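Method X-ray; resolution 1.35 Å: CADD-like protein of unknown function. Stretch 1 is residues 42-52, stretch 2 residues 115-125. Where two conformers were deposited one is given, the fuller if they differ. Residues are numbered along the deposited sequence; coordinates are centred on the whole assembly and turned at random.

Stretch 1 (42-52) AYVMQQYSIFP
Stretch 2, residues 115-125: MPSVATSKLLR

Residues 42-52 form a helix, phi/psi mostly near -60/-43, with psi easing to -25° at Ser49 and -34° at Ile50, and a kink at Pro52, whose N has no bond to the preceding turn. Residues 115-117 arrive extended (psi 141, 138 and 177°), and Ser117 N-caps a helix running 118-125, its OG (chi1 p) accepting from Thr120 N at 3.2 Å. The helices run nearly parallel, crossing at -17° with axes 10.3 Å apart; their CA atoms come nearest at Gln47 and Pro116, 6.4 Å apart.

At that spacing one buried polar side chain can read the start of the neighbouring helix. Gln47, pointing toward it with chi1 m, chi2 m and chi3 -46°, uses both ends of its amide: NE2 donates to Met115 O (3.1 Å, 173°), while OE1 accepts from Ser117 N (2.9 Å, 169°) and from Thr120 OG1 (2.7 Å; Thr120 chi1 m). Tyr43, one turn earlier (t, chi2 85°), brings OH within 3.2 Å of Ser117 CB.

Further along, the contact turns apolar. Ile50 (m, t) sets CD1 4.2 Å from Pro116 CD and CG2 4.1 Å from Leu124 CD1 (Leu124 m, t). Phe51 (chi1 t, chi2 46°) offers a ring face to Leu123 (t, p), whose CD2 lies 4.1 Å from the Phe51 ring centroid.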

ATOM      1  N   ALA A  42       3.624 -17.137   4.371  1.00 15.52           N
ATOM      2  CA  ALA A  42       2.306 -17.228   3.743  1.00 16.81           C
ATOM      3  C   ALA A  42       1.275 -16.424   4.537  1.00 15.57           C
ATOM      4  O   ALA A  42       0.422 -15.754   3.940  1.00 16.97           O
ATOM      5  CB  ALA A  42       1.876 -18.701   3.613  1.00 17.68           C
ATOM      6  N   TYR A  43       1.349 -16.483   5.865  1.00 15.28           N
ATOM      7  CA  TYR A  43       0.483 -15.686   6.739  1.00 15.42           C
ATOM      8  C   TYR A  43       0.663 -14.208   6.468  1.00 14.96           C
ATOM      9  O   TYR A  43      -0.324 -13.461   6.374  1.00 15.21           O
ATOM     10  CB  TYR A  43       0.765 -15.987   8.210  1.00 16.70           C
ATOM     11  CG  TYR A  43       0.136 -15.038   9.181  1.00 15.94           C
ATOM     12  CD1 TYR A  43      -1.172 -15.216   9.608  1.00 19.59           C
ATOM     13  CD2 TYR A  43       0.815 -13.915   9.627  1.00 17.46           C
ATOM     14  CE1 TYR A  43      -1.772 -14.317  10.488  1.00 20.62           C
ATOM     15  CE2 TYR A  43       0.232 -13.030  10.508  1.00 19.15           C
ATOM     16  CZ  TYR A  43      -1.062 -13.226  10.939  1.00 18.50           C
ATOM     17  OH  TYR A  43      -1.688 -12.352  11.809  1.00 21.42           O
ATOM     18  N   VAL A  44       1.908 -13.759   6.357  1.00 14.77           N
ATOM     19  CA  VAL A  44       2.150 -12.365   6.035  1.00 13.82           C
ATOM     20  C   VAL A  44       1.459 -11.984   4.706  1.00 14.08           C
ATOM     21  O   VAL A  44       0.839 -10.928   4.607  1.00 14.05           O
ATOM     22  CB  VAL A  44       3.676 -12.053   5.959  1.00 13.94           C
ATOM     23  CG1 VAL A  44       3.931 -10.664   5.342  1.00 15.11           C
ATOM     24  CG2 VAL A  44       4.322 -12.210   7.342  1.00 15.09           C
HETATM   25  N   MSE A  45       1.578 -12.827   3.684  1.00 14.27           N
HETATM   26  CA  MSE A  45       0.993 -12.539   2.390  1.00 14.15           C
HETATM   27  C   MSE A  45      -0.532 -12.548   2.414  1.00 15.23           C
HETATM   28  O   MSE A  45      -1.161 -11.734   1.743  1.00 15.70           O
HETATM   29  CB  MSE A  45       1.511 -13.511   1.323  1.00 16.56           C
HETATM   30  CG  MSE A  45       2.962 -13.220   0.867  1.00 18.77           C
HETATM   31 SE   MSE A  45       3.256 -11.357   0.357  0.75 20.43          SE
HETATM   32  CE  MSE A  45       1.844 -11.332  -0.905  1.00 17.93           C
ATOM     33  N   GLN A  46      -1.115 -13.421   3.213  1.00 14.97           N
ATOM     34  CA  GLN A  46      -2.562 -13.415   3.384  1.00 16.27           C
ATOM     35  C   GLN A  46      -3.023 -12.093   3.981  1.00 14.58           C
ATOM     36  O   GLN A  46      -3.981 -11.478   3.511  1.00 15.24           O
ATOM     37  CB  GLN A  46      -2.999 -14.527   4.312  1.00 16.65           C
ATOM     38  CG  GLN A  46      -2.862 -15.927   3.742  1.00 18.64           C
ATOM     39  CD  GLN A  46      -3.155 -16.989   4.777  1.00 21.87           C
ATOM     40  OE1 GLN A  46      -2.848 -16.836   5.958  1.00 25.28           O
ATOM     41  NE2 GLN A  46      -3.787 -18.079   4.333  1.00 27.37           N
ATOM     42  N   GLN A  47      -2.365 -11.666   5.046  1.00 13.48           N
ATOM     43  CA  GLN A  47      -2.707 -10.373   5.656  1.00 12.07           C
ATOM     44  C   GLN A  47      -2.423  -9.202   4.742  1.00 12.19           C
ATOM     45  O   GLN A  47      -3.241  -8.271   4.635  1.00 13.39           O
ATOM     46  CB  GLN A  47      -1.983 -10.200   6.990  1.00 13.18           C
ATOM     47  CG  GLN A  47      -2.502 -11.151   8.027  1.00 13.67           C
ATOM     48  CD  GLN A  47      -3.975 -10.894   8.382  1.00 13.09           C
ATOM     49  OE1 GLN A  47      -4.382  -9.756   8.599  1.00 13.79           O
ATOM     50  NE2 GLN A  47      -4.780 -11.971   8.428  1.00 15.52           N
ATOM     51  N   TYR A  48      -1.271  -9.230   4.084  1.00 12.48           N
ATOM     52  CA  TYR A  48      -0.927  -8.158   3.169  1.00 12.81           C
ATOM     53  C   TYR A  48      -2.026  -7.961   2.130  1.00 12.88           C
ATOM     54  O   TYR A  48      -2.391  -6.834   1.813  1.00 13.81           O
ATOM     55  CB  TYR A  48       0.410  -8.400   2.468  1.00 13.59           C
ATOM     56  CG  TYR A  48       0.580  -7.449   1.343  1.00 14.37           C
ATOM     57  CD1 TYR A  48       0.950  -6.128   1.575  1.00 16.08           C
ATOM     58  CD2 TYR A  48       0.219  -7.815   0.051  1.00 16.80           C
ATOM     59  CE1 TYR A  48       1.009  -5.227   0.507  1.00 16.94           C
ATOM     60  CE2 TYR A  48       0.308  -6.942  -0.989  1.00 18.94           C
ATOM     61  CZ  TYR A  48       0.675  -5.657  -0.761  1.00 17.81           C
ATOM     62  OH  TYR A  48       0.730  -4.793  -1.841  1.00 23.65           O
ATOM     63  N   SER A  49      -2.550  -9.057   1.601  1.00 13.56           N
ATOM     64  CA  SER A  49      -3.506  -8.975   0.516  1.00 14.24           C
ATOM     65  C   SER A  49      -4.747  -8.139   0.835  1.00 13.71           C
ATOM     66  O   SER A  49      -5.397  -7.622  -0.071  1.00 14.51           O
ATOM     67  CB  SER A  49      -3.906 -10.373   0.064  1.00 15.40           C
ATOM     68  OG  SER A  49      -4.782 -11.008   0.966  1.00 16.05           O
ATOM     69  N   ILE A  50      -5.080  -8.029   2.106  1.00 12.68           N
ATOM     70  CA  ILE A  50      -6.240  -7.263   2.519  1.00 13.31           C
ATOM     71  C   ILE A  50      -6.038  -5.792   2.186  1.00 13.34           C
ATOM     72  O   ILE A  50      -6.989  -5.076   1.880  1.00 13.89           O
ATOM     73  CB  ILE A  50      -6.504  -7.463   4.022  1.00 13.27           C
ATOM     74  CG1 ILE A  50      -6.892  -8.911   4.301  1.00 14.09           C
ATOM     75  CG2 ILE A  50      -7.593  -6.501   4.565  1.00 15.14           C
ATOM     76  CD1 ILE A  50      -6.921  -9.315   5.758  1.00 14.54           C
ATOM     77  N   PHE A  51      -4.804  -5.320   2.273  1.00 13.45           N
ATOM     78  CA  PHE A  51      -4.554  -3.908   2.123  1.00 15.59           C
ATOM     79  C   PHE A  51      -4.860  -3.369   0.715  1.00 14.62           C
ATOM     80  O   PHE A  51      -5.613  -2.396   0.588  1.00 15.40           O
ATOM     81  CB  PHE A  51      -3.139  -3.614   2.627  1.00 18.62           C
ATOM     82  CG  PHE A  51      -2.844  -2.154   2.856  1.00 24.93           C
ATOM     83  CD1 PHE A  51      -3.725  -1.340   3.532  1.00 23.28           C
ATOM     84  CD2 PHE A  51      -1.635  -1.639   2.455  1.00 30.54           C
ATOM     85  CE1 PHE A  51      -3.413   0.008   3.771  1.00 28.72           C
ATOM     86  CE2 PHE A  51      -1.330  -0.304   2.684  1.00 31.57           C
ATOM     87  CZ  PHE A  51      -2.218   0.500   3.343  1.00 28.42           C
ATOM     88  N   PRO A  52      -4.350  -3.993  -0.358  1.00 14.75           N
ATOM     89  CA  PRO A  52      -4.769  -3.515  -1.671  1.00 16.92           C
ATOM     90  C   PRO A  52      -6.272  -3.548  -1.881  1.00 16.38           C
ATOM     91  O   PRO A  52      -6.811  -2.663  -2.564  1.00 19.27           O
ATOM     92  CB  PRO A  52      -4.067  -4.442  -2.665  1.00 19.17           C
ATOM     93  CG  PRO A  52      -3.259  -5.370  -1.891  1.00 20.34           C
ATOM     94  CD  PRO A  52      -3.292  -5.011  -0.451  1.00 15.24           C
HETATM   95  N   MSE A 115      -9.636 -12.957   7.238  0.70 18.79           N
HETATM   96  CA  MSE A 115     -10.091 -11.904   8.158  0.70 18.07           C
HETATM   97  C   MSE A 115      -8.834 -11.173   8.616  0.70 15.15           C
HETATM   98  O   MSE A 115      -7.798 -11.798   8.886  0.70 15.03           O
HETATM   99  CB  MSE A 115     -10.817 -12.434   9.405  0.70 19.90           C
HETATM  100  CG  MSE A 115     -12.255 -12.875   9.178  0.70 21.57           C
HETATM  101 SE   MSE A 115     -13.431 -11.511   8.540  0.53 28.39          SE
HETATM  102  CE  MSE A 115     -13.607 -10.649   9.777  0.70  7.28           C
ATOM    103  N   PRO A 116      -8.929  -9.857   8.744  1.00 14.03           N
ATOM    104  CA  PRO A 116      -7.799  -9.120   9.291  1.00 14.47           C
ATOM    105  C   PRO A 116      -7.423  -9.593  10.682  1.00 13.67           C
ATOM    106  O   PRO A 116      -8.290  -9.854  11.530  1.00 15.19           O
ATOM    107  CB  PRO A 116      -8.276  -7.680   9.335  1.00 14.90           C
ATOM    108  CG  PRO A 116      -9.517  -7.620   8.637  1.00 19.82           C
ATOM    109  CD  PRO A 116     -10.073  -8.981   8.451  1.00 15.40           C
ATOM    110  N   SER A 117      -6.115  -9.695  10.886  1.00 13.93           N
ATOM    111  CA  SER A 117      -5.567  -9.954  12.192  1.00 13.32           C
ATOM    112  C   SER A 117      -5.732  -8.755  13.129  1.00 13.67           C
ATOM    113  O   SER A 117      -6.191  -7.681  12.727  1.00 14.29           O
ATOM    114  CB  SER A 117      -4.086 -10.307  12.049  1.00 13.67           C
ATOM    115  OG  SER A 117      -3.359  -9.149  11.637  1.00 14.41           O
ATOM    116  N   VAL A 118      -5.314  -8.904  14.380  1.00 13.08           N
ATOM    117  CA  VAL A 118      -5.282  -7.752  15.270  1.00 12.92           C
ATOM    118  C   VAL A 118      -4.540  -6.592  14.595  1.00 12.58           C
ATOM    119  O   VAL A 118      -5.022  -5.457  14.601  1.00 13.09           O
ATOM    120  CB  VAL A 118      -4.634  -8.096  16.630  1.00 13.32           C
ATOM    121  CG1 VAL A 118      -4.423  -6.876  17.486  1.00 15.93           C
ATOM    122  CG2 VAL A 118      -5.497  -9.125  17.417  1.00 16.10           C
ATOM    123  N   ALA A 119      -3.341  -6.870  14.079  1.00 12.32           N
ATOM    124  CA  ALA A 119      -2.531  -5.802  13.462  1.00 12.05           C
ATOM    125  C   ALA A 119      -3.205  -5.189  12.232  1.00 11.52           C
ATOM    126  O   ALA A 119      -3.204  -3.972  12.054  1.00 12.01           O
ATOM    127  CB  ALA A 119      -1.149  -6.321  13.071  1.00 13.94           C
ATOM    128  N   THR A 120      -3.755  -6.022  11.363  1.00 11.23           N
ATOM    129  CA  THR A 120      -4.387  -5.516  10.153  1.00 10.89           C
ATOM    130  C   THR A 120      -5.662  -4.747  10.460  1.00 11.70           C
ATOM    131  O   THR A 120      -5.924  -3.691   9.862  1.00 11.97           O
ATOM    132  CB  THR A 120      -4.598  -6.624   9.159  1.00 11.78           C
ATOM    133  OG1 THR A 120      -3.328  -7.274   8.952  1.00 12.83           O
ATOM    134  CG2 THR A 120      -5.152  -6.097   7.822  1.00 13.39           C
ATOM    135  N   SER A 121      -6.433  -5.226  11.425  0.50 11.45           N
ATOM    136  CA  SER A 121      -7.624  -4.490  11.818  0.50 11.73           C
ATOM    137  C   SER A 121      -7.239  -3.118  12.401  0.50 12.10           C
ATOM    138  O   SER A 121      -7.894  -2.106  12.134  0.50 13.26           O
ATOM    139  CB  SER A 121      -8.459  -5.307  12.803  0.50 12.25           C
ATOM    140  OG  SER A 121      -9.571  -4.550  13.236  0.50 15.38           O
ATOM    141  N   LYS A 122      -6.183  -3.087  13.209  1.00 12.26           N
ATOM    142  CA  LYS A 122      -5.697  -1.836  13.764  1.00 12.58           C
ATOM    143  C   LYS A 122      -5.241  -0.885  12.665  1.00 12.68           C
ATOM    144  O   LYS A 122      -5.548   0.309  12.707  1.00 12.20           O
ATOM    145  CB  LYS A 122      -4.568  -2.153  14.764  1.00 13.46           C
ATOM    146  CG  LYS A 122      -3.843  -0.977  15.371  1.00 15.14           C
ATOM    147  CD  LYS A 122      -2.802  -1.511  16.448  1.00 17.74           C
ATOM    148  CE  LYS A 122      -1.828  -0.521  16.976  1.00 20.69           C
ATOM    149  NZ  LYS A 122      -0.874  -0.114  15.955  1.00 19.14           N
ATOM    150  N   LEU A 123      -4.545  -1.417  11.664  1.00 11.39           N
ATOM    151  CA  LEU A 123      -4.160  -0.600  10.507  1.00 11.57           C
ATOM    152  C   LEU A 123      -5.396   0.011   9.849  1.00 10.85           C
ATOM    153  O   LEU A 123      -5.449   1.205   9.599  1.00 11.59           O
ATOM    154  CB  LEU A 123      -3.444  -1.458   9.468  1.00 12.56           C
ATOM    155  CG  LEU A 123      -3.190  -0.773   8.110  1.00 12.49           C
ATOM    156  CD1 LEU A 123      -2.137   0.331   8.214  1.00 14.44           C
ATOM    157  CD2 LEU A 123      -2.844  -1.824   7.038  1.00 15.71           C
ATOM    158  N   LEU A 124      -6.401  -0.814   9.585  1.00 11.75           N
ATOM    159  CA  LEU A 124      -7.564  -0.317   8.861  1.00 12.43           C
ATOM    160  C   LEU A 124      -8.321   0.738   9.659  1.00 12.18           C
ATOM    161  O   LEU A 124      -8.793   1.725   9.098  1.00 13.17           O
ATOM    162  CB  LEU A 124      -8.473  -1.471   8.466  1.00 12.69           C
ATOM    163  CG  LEU A 124      -7.868  -2.474   7.475  1.00 12.84           C
ATOM    164  CD1 LEU A 124      -8.817  -3.660   7.296  1.00 15.54           C
ATOM    165  CD2 LEU A 124      -7.524  -1.823   6.137  1.00 14.90           C
ATOM    166  N   ARG A 125      -8.408   0.566  10.978  1.00 11.78           N
ATOM    167  CA  ARG A 125      -9.042   1.609  11.786  1.00 12.33           C
ATOM    168  C   ARG A 125      -8.232   2.892  11.789  1.00 12.43           C
ATOM    169  O   ARG A 125      -8.775   4.009  11.730  1.00 13.24           O
ATOM    170  CB  ARG A 125      -9.269   1.120  13.185  1.00 16.18           C
ATOM    171  CG  ARG A 125     -10.267   0.044  13.159  1.00 18.88           C
ATOM    172  CD  ARG A 125     -11.270   0.203  14.228  1.00 20.64           C
ATOM    173  NE  ARG A 125     -12.093  -0.962  14.276  1.00 19.00           N
ATOM    174  CZ  ARG A 125     -13.321  -1.051  13.803  1.00 15.46           C
ATOM    175  NH1 ARG A 125     -13.900  -0.029  13.158  1.00 17.15           N
ATOM    176  NH2 ARG A 125     -13.950  -2.207  13.944  1.00 17.52           N
TER